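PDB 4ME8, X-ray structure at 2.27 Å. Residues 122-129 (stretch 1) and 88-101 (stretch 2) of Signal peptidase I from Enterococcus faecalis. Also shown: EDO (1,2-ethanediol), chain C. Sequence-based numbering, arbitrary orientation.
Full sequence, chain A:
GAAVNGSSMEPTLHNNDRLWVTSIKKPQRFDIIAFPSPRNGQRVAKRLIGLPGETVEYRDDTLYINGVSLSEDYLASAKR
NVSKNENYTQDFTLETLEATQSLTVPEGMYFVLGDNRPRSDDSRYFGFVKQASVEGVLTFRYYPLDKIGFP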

ATOM      1  N   ASP A 122       3.799  -1.541   6.765  1.00 46.56           N
ATOM      2  CA  ASP A 122       3.792  -1.066   5.387  1.00 44.10           C
ATOM      3  C   ASP A 122       3.677   0.450   5.400  1.00 44.08           C
ATOM      4  O   ASP A 122       4.002   1.064   6.411  1.00 45.57           O
ATOM      5  CB  ASP A 122       2.698  -1.774   4.577  1.00 42.60           C
ATOM      6  CG  ASP A 122       1.340  -1.735   5.254  1.00 43.34           C
ATOM      7  OD1 ASP A 122       1.030  -0.724   5.915  1.00 45.27           O
ATOM      8  OD2 ASP A 122       0.583  -2.721   5.121  1.00 42.62           O
ATOM      9  N   SER A 123       3.250   1.062   4.295  1.00 42.80           N
ATOM     10  CA  SER A 123       3.299   2.527   4.185  1.00 43.29           C
ATOM     11  C   SER A 123       2.402   3.238   5.194  1.00 45.81           C
ATOM     12  O   SER A 123       2.644   4.404   5.515  1.00 47.89           O
ATOM     13  CB  SER A 123       2.977   2.995   2.764  1.00 41.43           C
ATOM     14  OG  SER A 123       4.058   2.735   1.881  1.00 41.58           O
ATOM     15  N   ARG A 124       1.382   2.544   5.702  1.00 46.34           N
ATOM     16  CA  ARG A 124       0.591   3.083   6.812  1.00 50.36           C
ATOM     17  C   ARG A 124       1.429   3.429   8.033  1.00 52.92           C
ATOM     18  O   ARG A 124       1.018   4.265   8.827  1.00 55.70           O
ATOM     19  CB  ARG A 124      -0.496   2.102   7.245  1.00 51.48           C
ATOM     20  CG  ARG A 124      -1.668   2.014   6.291  1.00 51.56           C
ATOM     21  CD  ARG A 124      -2.592   0.869   6.664  1.00 53.63           C
ATOM     22  NE  ARG A 124      -1.915  -0.425   6.588  1.00 52.60           N
ATOM     23  CZ  ARG A 124      -2.431  -1.571   7.030  1.00 54.92           C
ATOM     24  NH1 ARG A 124      -3.643  -1.600   7.585  1.00 57.38           N
ATOM     25  NH2 ARG A 124      -1.732  -2.697   6.920  1.00 54.44           N
ATOM     26  N   TYR A 125       2.577   2.763   8.196  1.00 53.49           N
ATOM     27  CA  TYR A 125       3.372   2.873   9.425  1.00 57.20           C
ATOM     28  C   TYR A 125       4.842   3.262   9.214  1.00 58.11           C
ATOM     29  O   TYR A 125       5.409   3.940  10.075  1.00 61.78           O
ATOM     30  CB  TYR A 125       3.271   1.566  10.220  1.00 58.25           C
ATOM     31  CG  TYR A 125       1.837   1.121  10.434  1.00 58.48           C
ATOM     32  CD1 TYR A 125       0.956   1.894  11.182  1.00 61.85           C
ATOM     33  CD2 TYR A 125       1.357  -0.059   9.872  1.00 56.80           C
ATOM     34  CE1 TYR A 125      -0.360   1.501  11.377  1.00 63.18           C
ATOM     35  CE2 TYR A 125       0.044  -0.462  10.060  1.00 58.00           C
ATOM     36  CZ  TYR A 125      -0.808   0.321  10.811  1.00 61.51           C
ATOM     37  OH  TYR A 125      -2.105  -0.077  10.997  1.00 64.83           O
ATOM     38  N   PHE A 126       5.467   2.829   8.113  1.00 55.33           N
ATOM     39  CA  PHE A 126       6.826   3.305   7.771  1.00 55.83           C
ATOM     40  C   PHE A 126       6.897   4.372   6.657  1.00 55.22           C
ATOM     41  O   PHE A 126       7.992   4.789   6.263  1.00 57.03           O
ATOM     42  CB  PHE A 126       7.826   2.146   7.531  1.00 55.01           C
ATOM     43  CG  PHE A 126       7.520   1.237   6.354  1.00 51.79           C
ATOM     44  CD1 PHE A 126       7.057   1.727   5.137  1.00 49.61           C
ATOM     45  CD2 PHE A 126       7.789  -0.119   6.451  1.00 51.11           C
ATOM     46  CE1 PHE A 126       6.815   0.883   4.072  1.00 46.91           C
ATOM     47  CE2 PHE A 126       7.558  -0.976   5.385  1.00 49.22           C
ATOM     48  CZ  PHE A 126       7.073  -0.474   4.189  1.00 47.57           C
ATOM     49  N   GLY A 127       5.745   4.823   6.164  1.00 52.87           N
ATOM     50  CA  GLY A 127       5.713   5.930   5.212  1.00 52.50           C
ATOM     51  C   GLY A 127       6.025   5.484   3.799  1.00 49.82           C
ATOM     52  O   GLY A 127       6.013   4.296   3.506  1.00 48.57           O
ATOM     53  N   PHE A 128       6.322   6.438   2.924  1.00 50.24           N
ATOM     54  CA  PHE A 128       6.511   6.147   1.502  1.00 48.77           C
ATOM     55  C   PHE A 128       7.819   5.403   1.225  1.00 49.83           C
ATOM     56  O   PHE A 128       8.793   5.540   1.967  1.00 51.44           O
ATOM     57  CB  PHE A 128       6.462   7.435   0.664  1.00 50.32           C
ATOM     58  CG  PHE A 128       5.160   8.187   0.771  1.00 50.07           C
ATOM     59  CD1 PHE A 128       3.989   7.674   0.211  1.00 46.75           C
ATOM     60  CD2 PHE A 128       5.100   9.422   1.429  1.00 52.99           C
ATOM     61  CE1 PHE A 128       2.792   8.373   0.306  1.00 46.39           C
ATOM     62  CE2 PHE A 128       3.902  10.117   1.529  1.00 52.59           C
ATOM     63  CZ  PHE A 128       2.748   9.588   0.967  1.00 49.56           C
ATOM     64  N   VAL A 129       7.826   4.626   0.137  1.00 48.42           N
ATOM     65  CA  VAL A 129       9.004   3.869  -0.286  1.00 50.06           C
ATOM     66  C   VAL A 129       9.660   4.539  -1.495  1.00 52.63           C
ATOM     67  O   VAL A 129       8.979   4.880  -2.457  1.00 51.42           O
ATOM     68  CB  VAL A 129       8.610   2.418  -0.661  1.00 47.54           C
ATOM     69  CG1 VAL A 129       9.813   1.643  -1.200  1.00 48.70           C
ATOM     70  CG2 VAL A 129       7.983   1.721   0.543  1.00 46.03           C
TER
HETATM   71  C1  EDO C 201      -1.379   6.002  11.762  1.00 69.14           C
HETATM   72  O1  EDO C 201      -2.217   4.838  11.895  1.00 56.28           O
HETATM   73  C2  EDO C 201       0.100   5.631  11.896  1.00 67.42           C
HETATM   74  O2  EDO C 201       0.884   6.208  10.833  1.00 68.35           O
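Stretch 2 88-101: YTQDFTLETLEATQ

Stretch 2 lies against the short, weakly bonded helical turn of stretch 1 without pairing with it backbone to backbone: no main-chain hydrogen bond joins the two; side chains pack on side chains and on backbone carbonyls, and one water and one bound ethanediol bridge the chains. After Tyr-88, residues 89-91 are extended; the chain then passes through a weakly bonded strand at Phe-92 and Thr-93, turns through helical phi/psi at 94-96, and closes in a compact loop. There the chains come nearest, with the CA atoms of Gly-127 and Ala-99 4.6 Å apart. As to direction, the early residues Thr-89 and Gln-90 meet the side chains of Arg-124 and Tyr-125, and the late ones, Ala-99 and Thr-100, reach Gly-127 and Phe-128.

Tyr-88 stays clear of stretch 1. Thr-89 adds a light contact, its CG2 4.0 Å from Arg-124 NH1. Gln-90 does the polar work with both ends of its amide: OE1 accepts from Arg-124 NH1 at 3.0 Å, near the plane of the guanidinium, and NE2 donates to Tyr-125 OH, also at 3.0 Å. The arginine is also held from within its own stretch, where NH2 forms a salt bridge to Asp-122 OD2 at 2.9 Å and NE bonds to Asp-122 OD1 at 3.0 Å.

Asp-91 is out of reach. Phe-92 turns toward stretch 1 and uses the aliphatic part of the same arginine: Arg-124 CG lies over its ring face, 4.2 Å from the centroid. One long side chain therefore serves a polar and an apolar neighbour.

Thr-93 is out of reach, but its OG1 accepts from Thr-96 N at 3.1 Å, a bond that spans the start of the turn. Leu-94 sends CD2 to within 4.0 Å of Phe-128 CE1, while Glu-95 and Thr-96 make no contact. Leu-97 points back toward stretch 1, its CD2 3.8 Å from Arg-124 O.

Ala-99 sits against the carbonyls of the turn, with CB 3.6 Å from Tyr-125 O and 3.7 Å from Arg-124 O. The ethanediol, probably from the crystallisation liquor, bridges here: O2 accepts from Ala-99 N at 3.2 Å and donates to Arg-124 O at 2.8 Å. On stretch 1, Gly-127 has positive phi, and its CA lies 3.4 Å from Ala-99 O; an ideal CB there would be 2.8 Å from that oxygen, a clash. Glycine suits both the backbone and the close approach. Water 1 then donates to Ala-99 O and accepts from Phe-128 N, each at 3.0 Å.

Thr-100 completes the packing: CG2 lies over the Phe-128 ring face, 3.7 Å from its centroid, while OG1 donates to Leu-94 O at 2.6 Å. Gln-101 points away.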

ATOM      1  N   TYR A  88     -11.056  -4.754   7.740  1.00 81.29           N
ATOM      2  CA  TYR A  88      -9.743  -5.381   7.591  1.00 75.43           C
ATOM      3  C   TYR A  88      -8.623  -4.335   7.510  1.00 71.08           C
ATOM      4  O   TYR A  88      -7.546  -4.506   8.090  1.00 70.22           O
ATOM      5  CB  TYR A  88      -9.750  -6.248   6.330  1.00 72.54           C
ATOM      6  CG  TYR A  88      -8.604  -7.216   6.216  1.00 69.65           C
ATOM      7  CD1 TYR A  88      -8.414  -8.206   7.167  1.00 73.05           C
ATOM      8  CD2 TYR A  88      -7.726  -7.159   5.142  1.00 64.99           C
ATOM      9  CE1 TYR A  88      -7.372  -9.110   7.064  1.00 71.65           C
ATOM     10  CE2 TYR A  88      -6.685  -8.060   5.024  1.00 63.61           C
ATOM     11  CZ  TYR A  88      -6.509  -9.032   5.989  1.00 67.08           C
ATOM     12  OH  TYR A  88      -5.472  -9.929   5.887  1.00 66.36           O
ATOM     13  N   THR A  89      -8.891  -3.262   6.770  1.00 68.69           N
ATOM     14  CA  THR A  89      -7.990  -2.118   6.661  1.00 64.43           C
ATOM     15  C   THR A  89      -8.708  -0.913   7.260  1.00 66.89           C
ATOM     16  O   THR A  89      -9.849  -0.629   6.894  1.00 68.47           O
ATOM     17  CB  THR A  89      -7.637  -1.806   5.187  1.00 59.34           C
ATOM     18  OG1 THR A  89      -7.134  -2.984   4.540  1.00 57.04           O
ATOM     19  CG2 THR A  89      -6.596  -0.700   5.097  1.00 55.80           C
ATOM     20  N   GLN A  90      -8.040  -0.206   8.170  1.00 67.77           N
ATOM     21  CA  GLN A  90      -8.649   0.937   8.854  1.00 71.67           C
ATOM     22  C   GLN A  90      -8.851   2.096   7.878  1.00 69.05           C
ATOM     23  O   GLN A  90      -8.126   2.216   6.875  1.00 63.63           O
ATOM     24  CB  GLN A  90      -7.822   1.376  10.090  1.00 74.47           C
ATOM     25  CG  GLN A  90      -6.620   2.301   9.844  1.00 72.32           C
ATOM     26  CD  GLN A  90      -5.334   1.554   9.504  1.00 71.81           C
ATOM     27  OE1 GLN A  90      -5.331   0.648   8.666  1.00 71.36           O
ATOM     28  NE2 GLN A  90      -4.230   1.938  10.150  1.00 71.62           N
ATOM     29  N   ASP A  91      -9.848   2.930   8.160  1.00 71.07           N
ATOM     30  CA  ASP A  91     -10.045   4.164   7.406  1.00 69.83           C
ATOM     31  C   ASP A  91      -8.784   5.046   7.490  1.00 66.93           C
ATOM     32  O   ASP A  91      -8.218   5.250   8.565  1.00 70.83           O
ATOM     33  CB  ASP A  91     -11.261   4.948   7.931  1.00 75.45           C
ATOM     34  CG  ASP A  91     -12.594   4.219   7.714  1.00 78.87           C
ATOM     35  OD1 ASP A  91     -12.665   3.273   6.904  1.00 76.77           O
ATOM     36  OD2 ASP A  91     -13.585   4.607   8.363  1.00 83.75           O
ATOM     37  N   PHE A  92      -8.337   5.546   6.347  1.00 62.97           N
ATOM     38  CA  PHE A  92      -7.264   6.529   6.315  1.00 62.04           C
ATOM     39  C   PHE A  92      -7.221   7.238   4.973  1.00 59.54           C
ATOM     40  O   PHE A  92      -7.787   6.762   3.994  1.00 58.96           O
ATOM     41  CB  PHE A  92      -5.895   5.887   6.611  1.00 60.78           C
ATOM     42  CG  PHE A  92      -5.405   4.934   5.539  1.00 56.96           C
ATOM     43  CD1 PHE A  92      -5.726   3.586   5.590  1.00 56.73           C
ATOM     44  CD2 PHE A  92      -4.593   5.382   4.500  1.00 54.06           C
ATOM     45  CE1 PHE A  92      -5.270   2.707   4.616  1.00 54.14           C
ATOM     46  CE2 PHE A  92      -4.143   4.512   3.519  1.00 51.46           C
ATOM     47  CZ  PHE A  92      -4.479   3.171   3.580  1.00 50.93           C
ATOM     48  N   THR A  93      -6.595   8.409   4.972  1.00 59.76           N
ATOM     49  CA  THR A  93      -6.046   9.026   3.780  1.00 57.85           C
ATOM     50  C   THR A  93      -4.538   9.199   4.007  1.00 57.65           C
ATOM     51  O   THR A  93      -4.027   8.904   5.088  1.00 59.15           O
ATOM     52  CB  THR A  93      -6.680  10.406   3.481  1.00 59.54           C
ATOM     53  OG1 THR A  93      -6.265  11.356   4.463  1.00 61.67           O
ATOM     54  CG2 THR A  93      -8.201  10.330   3.460  1.00 62.03           C
ATOM     55  N   LEU A  94      -3.825   9.685   2.997  1.00 56.90           N
ATOM     56  CA  LEU A  94      -2.412  10.016   3.165  1.00 57.52           C
ATOM     57  C   LEU A  94      -2.245  11.229   4.101  1.00 60.82           C
ATOM     58  O   LEU A  94      -1.154  11.471   4.604  1.00 61.14           O
ATOM     59  CB  LEU A  94      -1.731  10.270   1.808  1.00 55.99           C
ATOM     60  CG  LEU A  94      -1.748   9.164   0.741  1.00 51.75           C
ATOM     61  CD1 LEU A  94      -1.095   9.651  -0.546  1.00 50.81           C
ATOM     62  CD2 LEU A  94      -1.062   7.907   1.243  1.00 50.76           C
ATOM     63  N   GLU A  95      -3.318  11.988   4.326  1.00 64.38           N
ATOM     64  CA  GLU A  95      -3.303  13.060   5.330  1.00 70.72           C
ATOM     65  C   GLU A  95      -3.554  12.553   6.758  1.00 72.54           C
ATOM     66  O   GLU A  95      -3.097  13.170   7.714  1.00 75.24           O
ATOM     67  CB  GLU A  95      -4.340  14.133   4.996  1.00 74.59           C
ATOM     68  CG  GLU A  95      -4.160  14.788   3.635  1.00 74.00           C
ATOM     69  CD  GLU A  95      -5.051  16.008   3.468  1.00 79.85           C
ATOM     70  OE1 GLU A  95      -5.102  16.852   4.401  1.00 84.69           O
ATOM     71  OE2 GLU A  95      -5.710  16.123   2.412  1.00 76.88           O
ATOM     72  N   THR A  96      -4.295  11.452   6.894  1.00 72.52           N
ATOM     73  CA  THR A  96      -4.631  10.862   8.207  1.00 75.95           C
ATOM     74  C   THR A  96      -3.436  10.156   8.853  1.00 74.23           C
ATOM     75  O   THR A  96      -3.358  10.053  10.076  1.00 75.64           O
ATOM     76  CB  THR A  96      -5.798   9.849   8.075  1.00 76.49           C
ATOM     77  OG1 THR A  96      -7.025  10.565   7.893  1.00 84.13           O
ATOM     78  CG2 THR A  96      -5.949   8.946   9.307  1.00 79.91           C
ATOM     79  N   LEU A  97      -2.519   9.664   8.029  1.00 68.90           N
ATOM     80  CA  LEU A  97      -1.443   8.833   8.524  1.00 67.81           C
ATOM     81  C   LEU A  97      -0.287   9.683   9.004  1.00 70.05           C
ATOM     82  O   LEU A  97       0.242  10.503   8.249  1.00 67.57           O
ATOM     83  CB  LEU A  97      -0.964   7.878   7.439  1.00 64.23           C
ATOM     84  CG  LEU A  97      -1.979   6.868   6.914  1.00 61.61           C
ATOM     85  CD1 LEU A  97      -1.432   6.242   5.638  1.00 57.04           C
ATOM     86  CD2 LEU A  97      -2.296   5.809   7.961  1.00 62.47           C
ATOM     87  N   GLU A  98       0.070   9.480  10.272  1.00 73.55           N
ATOM     88  CA  GLU A  98       1.263  10.053  10.888  1.00 79.61           C
ATOM     89  C   GLU A  98       2.485   9.810   9.994  1.00 75.16           C
ATOM     90  O   GLU A  98       3.274  10.717   9.750  1.00 78.00           O
ATOM     91  CB  GLU A  98       1.448   9.424  12.288  1.00 86.67           C
ATOM     92  CG  GLU A  98       2.703   9.816  13.067  1.00 97.88           C
ATOM     93  CD  GLU A  98       2.736   9.266  14.504  1.00105.21           C
ATOM     94  OE1 GLU A  98       2.045   8.265  14.808  1.00103.33           O
ATOM     95  OE2 GLU A  98       3.469   9.835  15.344  1.00113.55           O
ATOM     96  N   ALA A  99       2.613   8.593   9.477  1.00 69.37           N
ATOM     97  CA  ALA A  99       3.762   8.227   8.648  1.00 67.64           C
ATOM     98  C   ALA A  99       3.851   8.916   7.258  1.00 65.96           C
ATOM     99  O   ALA A  99       4.924   8.910   6.643  1.00 67.24           O
ATOM    100  CB  ALA A  99       3.815   6.713   8.491  1.00 63.51           C
ATOM    101  N   THR A 100       2.753   9.489   6.755  1.00 63.66           N
ATOM    102  CA  THR A 100       2.780  10.159   5.441  1.00 61.99           C
ATOM    103  C   THR A 100       2.510  11.661   5.492  1.00 65.52           C
ATOM    104  O   THR A 100       3.284  12.427   4.921  1.00 67.78           O
ATOM    105  CB  THR A 100       1.803   9.522   4.430  1.00 58.09           C
ATOM    106  OG1 THR A 100       0.479   9.492   4.977  1.00 57.58           O
ATOM    107  CG2 THR A 100       2.259   8.105   4.062  1.00 55.37           C
ATOM    108  N   GLN A 101       1.416  12.065   6.148  1.00 67.02           N
ATOM    109  CA  GLN A 101       0.985  13.482   6.238  1.00 70.43           C
ATOM    110  C   GLN A 101       1.182  14.265   4.945  1.00 70.31           C
ATOM    111  O   GLN A 101       2.013  15.176   4.873  1.00 72.60           O
ATOM    112  CB  GLN A 101       1.705  14.192   7.378  1.00 75.25           C
ATOM    113  CG  GLN A 101       1.304  13.678   8.742  1.00 76.65           C
ATOM    114  CD  GLN A 101       1.990  14.423   9.862  1.00 82.12           C
ATOM    115  OE1 GLN A 101       2.048  15.658   9.873  1.00 85.38           O
ATOM    116  NE2 GLN A 101       2.514  13.675  10.817  1.00 83.18           N
TER
HETATM  117  O   HOH W   1       6.926   8.919   4.448  1.00 55.44           O